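PDB 5B7H: LysR family transcriptional regulator from Vibrio vulnificus, which probably acts as an OxyR-type, DNA-binding transcription factor, the chain here being its regulatory (LysR substrate-binding) domain. Local coordinates for residues M14-L20 with Q44-R50; F90-R96 with N179-P185; P112-L118 with E139-S145. The protein carries 1 engineered substitution. The contacts are given in a common frame with arbitrary orientation. Residues are numbered along the deposited sequence.

Interaction 1 (M14-L20 with Q44-R50); sequences MQGQLKL and QLNLLLR
Two extended segments run side by side as parallel β-strands, 16-20 against 45-50. Their axes approach to 4.7 Å and cross at -26°. The register pairs Gly16 with Leu45, Gln17 with Asn46, Leu18 with Leu47, Lys19 with Leu48 and Leu20 with Leu49. The backbone ladder alternates: Gly16 N to Gln44 O (2.9 Å), Asn46 N to Gly16 O (2.8 Å), then Leu18 N to Asn46 O, Leu48 N to Leu18 O, Leu20 N to Leu48 O and Arg50 N to Leu20 O, each 2.9 Å. Gly16 enters the strand at φ/ψ 96/-153, where a CB would jam against the preceding carbonyl.

The shape is set by leucines on one face. Leu47 (t,p) pushes CD1 into the notch between Leu18 and Leu20 of the facing strand, 3.9 Å from Leu18 CB and 4.1 Å from Leu20 CB. Leu45, also t,p, sets CD1 4.2 Å from Leu18 CB, while its CD2 meets Met14 CE at 4.0 Å. Leu20 CD2 touches Leu49 CD2 at 3.9 Å. Helices 27-41 and 205-217 pack over these residues.

On the face of Gln17, Lys19, Asn46 and Leu48, the extended Gln17 (t,t) lies along Leu48, CD to CD1 3.3 Å, and Lys19 CG rests 4.1 Å from Leu48 CB. Water 2 links Gln17 OE1 (2.8 Å) to Asn46 ND2 (3.1 Å); water 1 joins Met14 O (2.8 Å) to Gln44 N (2.9 Å) at the strand entrance. The second subunit packs on Asn46 and Leu49. With helix 27-41 as the connection, this is a β-α-β crossover unit, as expected of the periplasmic-binding-protein-like fold of LysR regulatory domains.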
loop_
_atom_site.group_PDB
_atom_site.type_symbol
_atom_site.label_atom_id
_atom_site.label_comp_id
_atom_site.label_asym_id
_atom_site.label_seq_id
_atom_site.Cartn_x
_atom_site.Cartn_y
_atom_site.Cartn_z
ATOM N N MET A 14 26.171 -11.768 6.403
ATOM C CA MET A 14 24.862 -11.208 6.759
ATOM C C MET A 14 24.955 -10.096 7.774
ATOM O O MET A 14 24.042 -9.935 8.596
ATOM C CB MET A 14 23.876 -12.273 7.242
ATOM C CG MET A 14 23.972 -13.485 6.463
ATOM S SD MET A 14 23.508 -13.020 4.799
ATOM C CE MET A 14 21.742 -12.631 4.767
ATOM N N GLN A 15 26.045 -9.351 7.770
ATOM C CA GLN A 15 26.191 -8.195 8.625
ATOM C C GLN A 15 26.163 -6.937 7.771
ATOM O O GLN A 15 26.459 -6.955 6.572
ATOM C CB GLN A 15 27.491 -8.271 9.431
ATOM C CG GLN A 15 27.572 -9.510 10.292
ATOM C CD GLN A 15 28.410 -9.297 11.537
ATOM O OE1 GLN A 15 28.527 -8.175 12.047
ATOM N NE2 GLN A 15 29.008 -10.374 12.032
ATOM N N GLY A 16 25.788 -5.844 8.402
ATOM C CA GLY A 16 25.906 -4.569 7.740
ATOM C C GLY A 16 24.599 -4.175 7.084
ATOM O O GLY A 16 23.525 -4.626 7.475
ATOM N N GLN A 17 24.676 -3.387 6.033
ATOM C CA GLN A 17 23.488 -2.779 5.458
ATOM C C GLN A 17 23.237 -3.342 4.066
ATOM O O GLN A 17 24.175 -3.596 3.308
ATOM C CB GLN A 17 23.714 -1.302 5.402
ATOM C CG GLN A 17 22.615 -0.493 4.854
ATOM C CD GLN A 17 23.003 0.959 4.882
ATOM O OE1 GLN A 17 22.869 1.624 5.918
ATOM N NE2 GLN A 17 23.500 1.467 3.748
ATOM N N LEU A 18 21.958 -3.555 3.743
ATOM C CA LEU A 18 21.548 -3.986 2.418
ATOM C C LEU A 18 20.400 -3.087 1.977
ATOM O O LEU A 18 19.489 -2.858 2.778
ATOM C CB LEU A 18 21.082 -5.436 2.517
ATOM C CG LEU A 18 21.032 -6.316 1.306
ATOM C CD1 LEU A 18 22.449 -6.400 0.759
ATOM C CD2 LEU A 18 20.529 -7.681 1.757
ATOM N N LYS A 19 20.458 -2.570 0.739
ATOM C CA LYS A 19 19.363 -1.839 0.112
ATOM C C LYS A 19 18.552 -2.792 -0.756
ATOM O O LYS A 19 19.036 -3.284 -1.774
ATOM C CB LYS A 19 19.843 -0.609 -0.683
ATOM C CG LYS A 19 20.562 0.410 0.228
ATOM C CD LYS A 19 21.279 1.471 -0.563
ATOM C CE LYS A 19 21.407 2.769 0.199
ATOM N NZ LYS A 19 22.091 3.770 -0.665
ATOM N N LEU A 20 17.304 -2.991 -0.395
ATOM C CA LEU A 20 16.468 -3.993 -1.057
ATOM C C LEU A 20 15.233 -3.308 -1.624
ATOM O O LEU A 20 14.558 -2.566 -0.910
ATOM C CB LEU A 20 16.060 -5.111 -0.055
ATOM C CG LEU A 20 15.208 -6.234 -0.643
ATOM C CD1 LEU A 20 15.554 -7.556 0.141
ATOM C CD2 LEU A 20 13.723 -5.933 -0.536
ATOM N N GLN A 44 22.439 -8.444 12.896
ATOM C CA GLN A 44 23.294 -7.339 12.471
ATOM C C GLN A 44 23.053 -6.915 11.032
ATOM O O GLN A 44 23.819 -6.104 10.500
ATOM C CB GLN A 44 24.776 -7.656 12.673
ATOM C CG GLN A 44 25.256 -7.333 14.077
ATOM C CD GLN A 44 24.733 -8.327 15.047
ATOM O OE1 GLN A 44 24.989 -9.524 14.902
ATOM N NE2 GLN A 44 23.960 -7.865 16.029
ATOM N N LEU A 45 22.018 -7.433 10.394
ATOM C CA LEU A 45 21.661 -7.023 9.045
ATOM C C LEU A 45 20.618 -5.918 9.100
ATOM O O LEU A 45 19.531 -6.112 9.666
ATOM C CB LEU A 45 21.106 -8.197 8.248
ATOM C CG LEU A 45 20.859 -7.931 6.762
ATOM C CD1 LEU A 45 22.136 -7.481 6.033
ATOM C CD2 LEU A 45 20.321 -9.192 6.154
ATOM N N ASN A 46 20.950 -4.766 8.521
ATOM C CA ASN A 46 20.047 -3.619 8.488
ATOM C C ASN A 46 19.504 -3.540 7.075
ATOM O O ASN A 46 20.284 -3.427 6.123
ATOM C CB ASN A 46 20.787 -2.322 8.829
ATOM C CG ASN A 46 21.097 -2.208 10.305
ATOM O OD1 ASN A 46 20.761 -3.097 11.083
ATOM N ND2 ASN A 46 21.716 -1.117 10.701
ATOM N N LEU A 47 18.177 -3.610 6.925
ATOM C CA LEU A 47 17.556 -3.678 5.616
ATOM C C LEU A 47 16.903 -2.339 5.309
ATOM O O LEU A 47 15.852 -2.024 5.871
ATOM C CB LEU A 47 16.543 -4.830 5.612
ATOM C CG LEU A 47 16.187 -5.619 4.384
ATOM C CD1 LEU A 47 17.434 -6.152 3.685
ATOM C CD2 LEU A 47 15.265 -6.741 4.845
ATOM N N LEU A 48 17.513 -1.546 4.419
ATOM C CA LEU A 48 16.939 -0.310 3.903
ATOM C C LEU A 48 16.053 -0.726 2.741
ATOM O O LEU A 48 16.462 -1.565 1.928
ATOM C CB LEU A 48 18.039 0.650 3.423
ATOM C CG LEU A 48 18.926 1.117 4.578
ATOM C CD1 LEU A 48 20.009 1.983 4.000
ATOM C CD2 LEU A 48 18.101 2.013 5.507
ATOM N N LEU A 49 14.844 -0.212 2.686
ATOM C CA LEU A 49 13.814 -0.749 1.804
ATOM C C LEU A 49 13.318 0.312 0.842
ATOM O O LEU A 49 13.102 1.472 1.241
ATOM C CB LEU A 49 12.604 -1.312 2.596
ATOM C CG LEU A 49 12.957 -2.486 3.504
ATOM C CD1 LEU A 49 11.682 -2.830 4.283
ATOM C CD2 LEU A 49 13.319 -3.664 2.636
ATOM N N ARG A 50 13.082 -0.081 -0.409
ATOM C CA ARG A 50 12.484 0.776 -1.430
ATOM C C ARG A 50 11.341 0.051 -2.100
ATOM O O ARG A 50 11.505 -1.101 -2.526
ATOM C CB ARG A 50 13.562 1.080 -2.486
ATOM C CG ARG A 50 13.025 1.632 -3.789
ATOM C CD ARG A 50 12.697 3.073 -3.710
ATOM N NE ARG A 50 13.825 3.797 -3.133
ATOM C CZ ARG A 50 14.961 4.118 -3.773
ATOM N NH1 ARG A 50 15.157 3.795 -5.070
ATOM N NH2 ARG A 50 15.929 4.760 -3.094
HETATM O O HOH W 1 23.542 -10.614 11.314
HETATM O O HOH W 2 21.878 0.872 8.379
#

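Interaction 2 (F90-R96 with N179-P185); sequences FKMVISR and NLVVIEP
An antiparallel β-ladder joins strand 90-95 to strand 180-183 in the mixed sheet of the periplasmic-binding-protein-like regulatory domain, with axes 4.5 Å apart at closest and N-to-C directions 151° apart. Met92-Ile183 and Ile94-Val181 are hydrogen-bonded pairs; Val93-Val182 and Ser95-Leu180 are non-hydrogen-bonded pairs, the latter with CA atoms 4.3 Å apart and diverging side chains. The evidence is Met92 N to Ile183 O and Ile183 N to Met92 O (both 2.9 Å), Ile94 N to Val181 O (3.1 Å) and Val181 N to Ile94 O (2.8 Å). Arg96 N to Asn179 O (2.9 Å) extends the ladder past the strand end.

Side chains mesh on both faces. Met92 (m,t,p) and Pro185 meet CG to CG at 4.0 Å, and Phe90 CB lies 4.4 Å from Pro185 CG. Ile94 (p,t) brings CG1 to 4.1 Å from Val181 CB. On the other face Val93 (m) and Val182 (t) touch CG1 to CG2 at 4.2 Å. Leu180 (m,t) swings CD2 back to 3.7 Å from Ser95 CA; its side chain also packs on helix 149-157, while the Phe90 ring packs on helix 124-132.

The charged ends are mostly water-linked. The register sets Lys91 CB 3.8 Å from Val182 CG1; its m,m,t,m rotamer carries NZ to Gln167, 4.1 Å from Glu184 OE1, too far for a salt bridge. Water 3 bonds Lys91 NZ, Phe90 O and Glu184 OE2, each at 2.8 Å. Arg96 (t,p,p) curls its guanidinium over Val181, whose CG2 lies over one face, 3.8 Å from NE, while water 4 links Arg96 NE (3.0 Å) to Asn179 OD1 (2.8 Å).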
loop_
_atom_site.group_PDB
_atom_site.type_symbol
_atom_site.label_atom_id
_atom_site.label_comp_id
_atom_site.label_asym_id
_atom_site.label_seq_id
_atom_site.Cartn_x
_atom_site.Cartn_y
_atom_site.Cartn_z
ATOM N N PHE A 90 -2.615 -17.544 -7.060
ATOM C CA PHE A 90 -3.641 -16.536 -7.307
ATOM C C PHE A 90 -4.996 -17.072 -6.869
ATOM O O PHE A 90 -5.296 -18.273 -7.023
ATOM C CB PHE A 90 -3.737 -16.212 -8.798
ATOM C CG PHE A 90 -2.617 -15.351 -9.308
ATOM C CD1 PHE A 90 -1.786 -15.780 -10.295
ATOM C CD2 PHE A 90 -2.411 -14.091 -8.779
ATOM C CE1 PHE A 90 -0.739 -14.967 -10.763
ATOM C CE2 PHE A 90 -1.362 -13.291 -9.259
ATOM C CZ PHE A 90 -0.545 -13.739 -10.256
ATOM N N LYS A 91 -5.814 -16.183 -6.337
ATOM C CA LYS A 91 -7.220 -16.482 -6.117
ATOM C C LYS A 91 -8.036 -15.384 -6.775
ATOM O O LYS A 91 -7.517 -14.351 -7.189
ATOM C CB LYS A 91 -7.532 -16.468 -4.625
ATOM C CG LYS A 91 -6.794 -17.565 -3.831
ATOM C CD LYS A 91 -7.359 -18.907 -4.195
ATOM C CE LYS A 91 -7.032 -19.907 -3.094
ATOM N NZ LYS A 91 -5.619 -20.218 -3.151
ATOM N N MET A 92 -9.325 -15.629 -6.922
ATOM C CA MET A 92 -10.241 -14.550 -7.270
ATOM C C MET A 92 -11.042 -14.164 -6.036
ATOM O O MET A 92 -11.208 -14.943 -5.093
ATOM C CB MET A 92 -11.164 -14.981 -8.425
ATOM C CG MET A 92 -10.361 -15.351 -9.667
ATOM S SD MET A 92 -11.383 -15.606 -11.128
ATOM C CE MET A 92 -11.923 -13.899 -11.387
ATOM N N VAL A 93 -11.566 -12.948 -6.036
ATOM C CA VAL A 93 -12.384 -12.503 -4.920
ATOM C C VAL A 93 -13.638 -11.840 -5.472
ATOM O O VAL A 93 -13.616 -11.206 -6.529
ATOM C CB VAL A 93 -11.671 -11.514 -3.950
ATOM C CG1 VAL A 93 -10.641 -12.184 -3.085
ATOM C CG2 VAL A 93 -11.043 -10.343 -4.749
ATOM N N ILE A 94 -14.734 -11.988 -4.750
ATOM C CA ILE A 94 -15.986 -11.289 -5.029
ATOM C C ILE A 94 -16.605 -10.881 -3.697
ATOM O O ILE A 94 -16.303 -11.435 -2.639
ATOM C CB ILE A 94 -16.999 -12.159 -5.811
ATOM C CG1 ILE A 94 -17.446 -13.367 -4.975
ATOM C CG2 ILE A 94 -16.395 -12.606 -7.108
ATOM C CD1 ILE A 94 -18.458 -14.305 -5.717
ATOM N N SER A 95 -17.471 -9.884 -3.737
ATOM C CA SER A 95 -18.170 -9.566 -2.500
ATOM C C SER A 95 -19.189 -10.650 -2.149
ATOM O O SER A 95 -19.803 -11.282 -3.018
ATOM C CB SER A 95 -18.855 -8.214 -2.609
ATOM O OG SER A 95 -19.926 -8.304 -3.518
ATOM N N ARG A 96 -19.367 -10.863 -0.836
ATOM C CA ARG A 96 -20.411 -11.768 -0.362
ATOM C C ARG A 96 -21.762 -11.421 -0.977
ATOM O O ARG A 96 -22.554 -12.321 -1.304
ATOM C CB ARG A 96 -20.483 -11.596 1.155
ATOM C CG ARG A 96 -21.526 -12.423 1.857
ATOM C CD ARG A 96 -21.226 -13.896 1.663
ATOM N NE ARG A 96 -20.241 -14.466 2.594
ATOM C CZ ARG A 96 -20.139 -15.788 2.788
ATOM N NH1 ARG A 96 -20.945 -16.607 2.099
ATOM N NH2 ARG A 96 -19.259 -16.294 3.650
ATOM N N ASN A 179 -15.928 -8.271 3.860
ATOM C CA ASN A 179 -17.042 -9.161 3.499
ATOM C C ASN A 179 -16.883 -9.768 2.098
ATOM O O ASN A 179 -17.838 -9.797 1.321
ATOM C CB ASN A 179 -18.384 -8.430 3.664
ATOM C CG ASN A 179 -19.512 -9.366 3.949
ATOM O OD1 ASN A 179 -19.287 -10.550 4.168
ATOM N ND2 ASN A 179 -20.732 -8.864 3.926
ATOM N N LEU A 180 -15.687 -10.305 1.796
ATOM C CA LEU A 180 -15.350 -10.886 0.502
ATOM C C LEU A 180 -15.320 -12.406 0.598
ATOM O O LEU A 180 -15.231 -13.000 1.688
ATOM C CB LEU A 180 -13.974 -10.407 0.028
ATOM C CG LEU A 180 -13.951 -8.874 -0.110
ATOM C CD1 LEU A 180 -12.538 -8.397 -0.267
ATOM C CD2 LEU A 180 -14.791 -8.479 -1.296
ATOM N N VAL A 181 -15.467 -13.038 -0.565
ATOM C CA VAL A 181 -15.408 -14.493 -0.715
ATOM C C VAL A 181 -14.236 -14.807 -1.621
ATOM O O VAL A 181 -14.077 -14.175 -2.673
ATOM C CB VAL A 181 -16.706 -15.038 -1.331
ATOM C CG1 VAL A 181 -16.573 -16.547 -1.533
ATOM C CG2 VAL A 181 -17.880 -14.734 -0.369
ATOM N N VAL A 182 -13.420 -15.780 -1.222
ATOM C CA VAL A 182 -12.249 -16.211 -1.976
ATOM C C VAL A 182 -12.622 -17.440 -2.795
ATOM O O VAL A 182 -13.143 -18.427 -2.255
ATOM C CB VAL A 182 -11.091 -16.525 -1.016
ATOM C CG1 VAL A 182 -9.903 -17.070 -1.780
ATOM C CG2 VAL A 182 -10.715 -15.248 -0.278
ATOM N N ILE A 183 -12.311 -17.381 -4.089
ATOM C CA ILE A 183 -12.652 -18.394 -5.075
ATOM C C ILE A 183 -11.378 -18.817 -5.800
ATOM O O ILE A 183 -10.387 -18.086 -5.842
ATOM C CB ILE A 183 -13.705 -17.847 -6.078
ATOM C CG1 ILE A 183 -14.914 -17.282 -5.325
ATOM C CG2 ILE A 183 -14.184 -18.929 -7.011
ATOM C CD1 ILE A 183 -15.611 -18.330 -4.484
ATOM N N GLU A 184 -11.414 -20.052 -6.394
ATOM C CA GLU A 184 -10.304 -20.450 -7.244
ATOM C C GLU A 184 -10.516 -19.911 -8.652
ATOM O O GLU A 184 -11.643 -19.900 -9.147
ATOM C CB GLU A 184 -10.273 -21.986 -7.350
ATOM C CG GLU A 184 -9.839 -22.631 -6.077
ATOM C CD GLU A 184 -8.317 -22.598 -5.834
ATOM O OE1 GLU A 184 -7.897 -23.157 -4.795
ATOM O OE2 GLU A 184 -7.533 -22.058 -6.667
ATOM N N PRO A 185 -9.439 -19.451 -9.314
ATOM C CA PRO A 185 -9.558 -19.056 -10.721
ATOM C C PRO A 185 -9.766 -20.274 -11.593
ATOM O O PRO A 185 -9.349 -21.395 -11.237
ATOM C CB PRO A 185 -8.187 -18.423 -11.024
ATOM C CG PRO A 185 -7.543 -18.182 -9.676
ATOM C CD PRO A 185 -8.082 -19.264 -8.791
HETATM O O HOH W 3 -5.154 -20.846 -5.839
HETATM O O HOH W 4 -17.916 -12.997 3.789
#

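Interaction 3 (P112-L118 with E139-S145); sequences PDESVFL and EKINPFS
Backbone hydrogen bonds define this loop-to-loop contact. Pro112 to Ser115 form a type II β-turn, with Glu114 at φ/ψ 62/27, and the turn presents Glu114 N to Glu139 O (2.9 Å). Beyond it Val116 and Ile141 make a single β-bridge, with Val116 N to Lys140 O and Asn142 N to Val116 O both 2.8 Å.

Side-chain polar contacts reinforce the backbone bonds. Lys140 (m,m,t,t) reaches Asp113 OD2 with NZ in a 2.9 Å salt bridge, and its ammonium also bonds Leu111 O. Asn142 (χ1 t) works twice: ND2 donates to Glu114 O (2.9 Å), and OD1 accepts from Phe144 N (2.8 Å), an Asx turn. Ser115 OG closes on Pro112 O at 2.7 Å. Water 5 bridges Leu118 N (2.9 Å) and the O atoms of Asn142 and Phe144 (2.8 Å each).

Apolar contacts are few: Asn142 CB sits over the Phe117 ring face, a CH-π contact 3.7 Å from the centroid and 7° off the normal, and Leu118 CD1 meets Ile141 CG2 at 3.8 Å.

β-turn, bridge and Asx turn thus tie together two regulatory-domain loops that in sequence flank helix 124-132, on which Leu118 packs; Phe117 and Phe144 lean on helix 149-157, and Phe117 also touches Leu48 of the second subunit.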
loop_
_atom_site.group_PDB
_atom_site.type_symbol
_atom_site.label_atom_id
_atom_site.label_comp_id
_atom_site.label_asym_id
_atom_site.label_seq_id
_atom_site.Cartn_x
_atom_site.Cartn_y
_atom_site.Cartn_z
ATOM N N PRO A 112 -20.377 -11.080 -16.518
ATOM C CA PRO A 112 -20.793 -9.946 -17.343
ATOM C C PRO A 112 -19.572 -9.309 -17.998
ATOM O O PRO A 112 -18.462 -9.358 -17.462
ATOM C CB PRO A 112 -21.417 -8.980 -16.330
ATOM C CG PRO A 112 -21.706 -9.796 -15.117
ATOM C CD PRO A 112 -20.646 -10.855 -15.084
ATOM N N ASP A 113 -19.797 -8.704 -19.166
ATOM C CA ASP A 113 -18.758 -7.863 -19.758
ATOM C C ASP A 113 -18.323 -6.795 -18.754
ATOM O O ASP A 113 -19.131 -6.320 -17.957
ATOM C CB ASP A 113 -19.322 -7.170 -20.999
ATOM C CG ASP A 113 -19.471 -8.125 -22.176
ATOM O OD1 ASP A 113 -20.012 -7.688 -23.218
ATOM O OD2 ASP A 113 -19.040 -9.300 -22.073
ATOM N N GLU A 114 -17.014 -6.451 -18.781
ATOM C CA GLU A 114 -16.451 -5.376 -17.948
ATOM C C GLU A 114 -16.591 -5.660 -16.458
ATOM O O GLU A 114 -16.621 -4.729 -15.647
ATOM C CB GLU A 114 -17.067 -3.995 -18.234
ATOM C CG GLU A 114 -17.145 -3.637 -19.693
ATOM C CD GLU A 114 -17.414 -2.152 -19.957
ATOM O OE1 GLU A 114 -17.154 -1.711 -21.096
ATOM O OE2 GLU A 114 -17.858 -1.423 -19.044
ATOM N N SER A 115 -16.641 -6.919 -16.047
ATOM C CA SER A 115 -16.746 -7.213 -14.613
ATOM C C SER A 115 -15.421 -7.503 -13.936
ATOM O O SER A 115 -15.388 -7.606 -12.707
ATOM C CB SER A 115 -17.709 -8.378 -14.369
ATOM O OG SER A 115 -17.231 -9.565 -15.029
ATOM N N VAL A 116 -14.343 -7.668 -14.690
ATOM C CA VAL A 116 -13.037 -8.000 -14.118
ATOM C C VAL A 116 -12.221 -6.723 -14.032
ATOM O O VAL A 116 -11.906 -6.121 -15.064
ATOM C CB VAL A 116 -12.315 -9.047 -14.975
ATOM C CG1 VAL A 116 -10.922 -9.305 -14.381
ATOM C CG2 VAL A 116 -13.136 -10.278 -15.024
ATOM N N PHE A 117 -11.864 -6.301 -12.822
ATOM C CA PHE A 117 -11.063 -5.095 -12.633
ATOM C C PHE A 117 -9.598 -5.504 -12.480
ATOM O O PHE A 117 -9.291 -6.541 -11.871
ATOM C CB PHE A 117 -11.525 -4.326 -11.372
ATOM C CG PHE A 117 -12.813 -3.577 -11.563
ATOM C CD1 PHE A 117 -12.774 -2.190 -11.809
ATOM C CD2 PHE A 117 -14.056 -4.249 -11.607
ATOM C CE1 PHE A 117 -13.976 -1.455 -11.979
ATOM C CE2 PHE A 117 -15.262 -3.540 -11.788
ATOM C CZ PHE A 117 -15.214 -2.142 -11.988
ATOM N N LEU A 118 -8.707 -4.733 -13.100
ATOM C CA LEU A 118 -7.273 -5.038 -13.076
ATOM C C LEU A 118 -6.483 -3.769 -12.811
ATOM O O LEU A 118 -6.929 -2.670 -13.152
ATOM C CB LEU A 118 -6.766 -5.549 -14.432
ATOM C CG LEU A 118 -7.457 -6.862 -14.838
ATOM C CD1 LEU A 118 -7.147 -7.184 -16.300
ATOM C CD2 LEU A 118 -7.050 -8.036 -13.930
ATOM N N GLU A 139 -13.197 -8.542 -23.446
ATOM C CA GLU A 139 -14.461 -7.885 -23.163
ATOM C C GLU A 139 -14.874 -8.000 -21.702
ATOM O O GLU A 139 -15.719 -7.212 -21.248
ATOM C CB GLU A 139 -15.580 -8.410 -24.052
ATOM C CG GLU A 139 -15.571 -7.798 -25.435
ATOM C CD GLU A 139 -16.785 -8.203 -26.261
ATOM O OE1 GLU A 139 -16.974 -9.419 -26.502
ATOM O OE2 GLU A 139 -17.554 -7.303 -26.672
ATOM N N LYS A 140 -14.324 -8.964 -20.978
ATOM C CA LYS A 140 -14.686 -9.088 -19.575
ATOM C C LYS A 140 -13.965 -8.078 -18.712
ATOM O O LYS A 140 -14.272 -7.969 -17.513
ATOM C CB LYS A 140 -14.435 -10.501 -19.043
ATOM C CG LYS A 140 -15.170 -11.596 -19.836
ATOM C CD LYS A 140 -16.635 -11.266 -19.960
ATOM C CE LYS A 140 -17.414 -12.344 -20.720
ATOM N NZ LYS A 140 -18.852 -11.944 -20.870
ATOM N N ILE A 141 -12.982 -7.365 -19.244
ATOM C CA ILE A 141 -12.159 -6.502 -18.400
ATOM C C ILE A 141 -12.785 -5.111 -18.349
ATOM O O ILE A 141 -13.110 -4.511 -19.388
ATOM C CB ILE A 141 -10.714 -6.431 -18.930
ATOM C CG1 ILE A 141 -10.045 -7.805 -18.941
ATOM C CG2 ILE A 141 -9.894 -5.321 -18.196
ATOM C CD1 ILE A 141 -8.735 -7.792 -19.745
ATOM N N ASN A 142 -12.967 -4.594 -17.143
ATOM C CA ASN A 142 -13.527 -3.261 -17.000
ATOM C C ASN A 142 -12.529 -2.212 -17.489
ATOM O O ASN A 142 -11.330 -2.303 -17.202
ATOM C CB ASN A 142 -13.844 -2.978 -15.522
ATOM C CG ASN A 142 -14.720 -1.724 -15.369
ATOM O OD1 ASN A 142 -14.217 -0.599 -15.476
ATOM N ND2 ASN A 142 -16.039 -1.921 -15.194
ATOM N N PRO A 143 -12.980 -1.210 -18.246
ATOM C CA PRO A 143 -12.033 -0.209 -18.760
ATOM C C PRO A 143 -11.454 0.734 -17.714
ATOM O O PRO A 143 -10.456 1.404 -18.024
ATOM C CB PRO A 143 -12.863 0.576 -19.773
ATOM C CG PRO A 143 -14.309 0.329 -19.366
ATOM C CD PRO A 143 -14.321 -1.083 -18.848
ATOM N N PHE A 144 -11.995 0.796 -16.504
ATOM C CA PHE A 144 -11.406 1.639 -15.466
ATOM C C PHE A 144 -10.324 0.825 -14.758
ATOM O O PHE A 144 -10.626 -0.156 -14.062
ATOM C CB PHE A 144 -12.480 2.109 -14.497
ATOM C CG PHE A 144 -11.944 3.006 -13.420
ATOM C CD1 PHE A 144 -11.532 2.488 -12.183
ATOM C CD2 PHE A 144 -11.809 4.362 -13.677
ATOM C CE1 PHE A 144 -11.055 3.355 -11.216
ATOM C CE2 PHE A 144 -11.320 5.209 -12.713
ATOM C CZ PHE A 144 -10.935 4.711 -11.516
ATOM N N SER A 145 -9.073 1.230 -14.936
ATOM C CA SER A 145 -7.964 0.517 -14.331
ATOM C C SER A 145 -7.704 0.994 -12.914
ATOM O O SER A 145 -7.740 2.192 -12.626
ATOM C CB SER A 145 -6.701 0.731 -15.146
ATOM O OG SER A 145 -6.897 0.255 -16.467
HETATM O O HOH W 5 -9.893 -2.748 -14.857
#

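Interactions 1 and 2 belong to one mixed sheet yet lie on opposite sides of the chain's centre, about 36 Å between centres. Interaction 1 is a parallel pairing lined by buried leucines on one face; interaction 2 is antiparallel, its buried residues mainly on strand 90-95, with charged Lys91, Arg96 and Glu184 at the ladder's two ends. Interaction 3 lies in loops outside the sheet, five of its 14 residues buried against seven in interaction 1, and relies on turns, a salt bridge and an Asn side chain. It is nested in the chain excursion closed by interaction 2, nearest atoms about 5 Å apart. Interaction 3 of one subunit meets interaction 1 of the other: Phe117 packs on Leu48 and Phe144 on Leu49 of the second subunit.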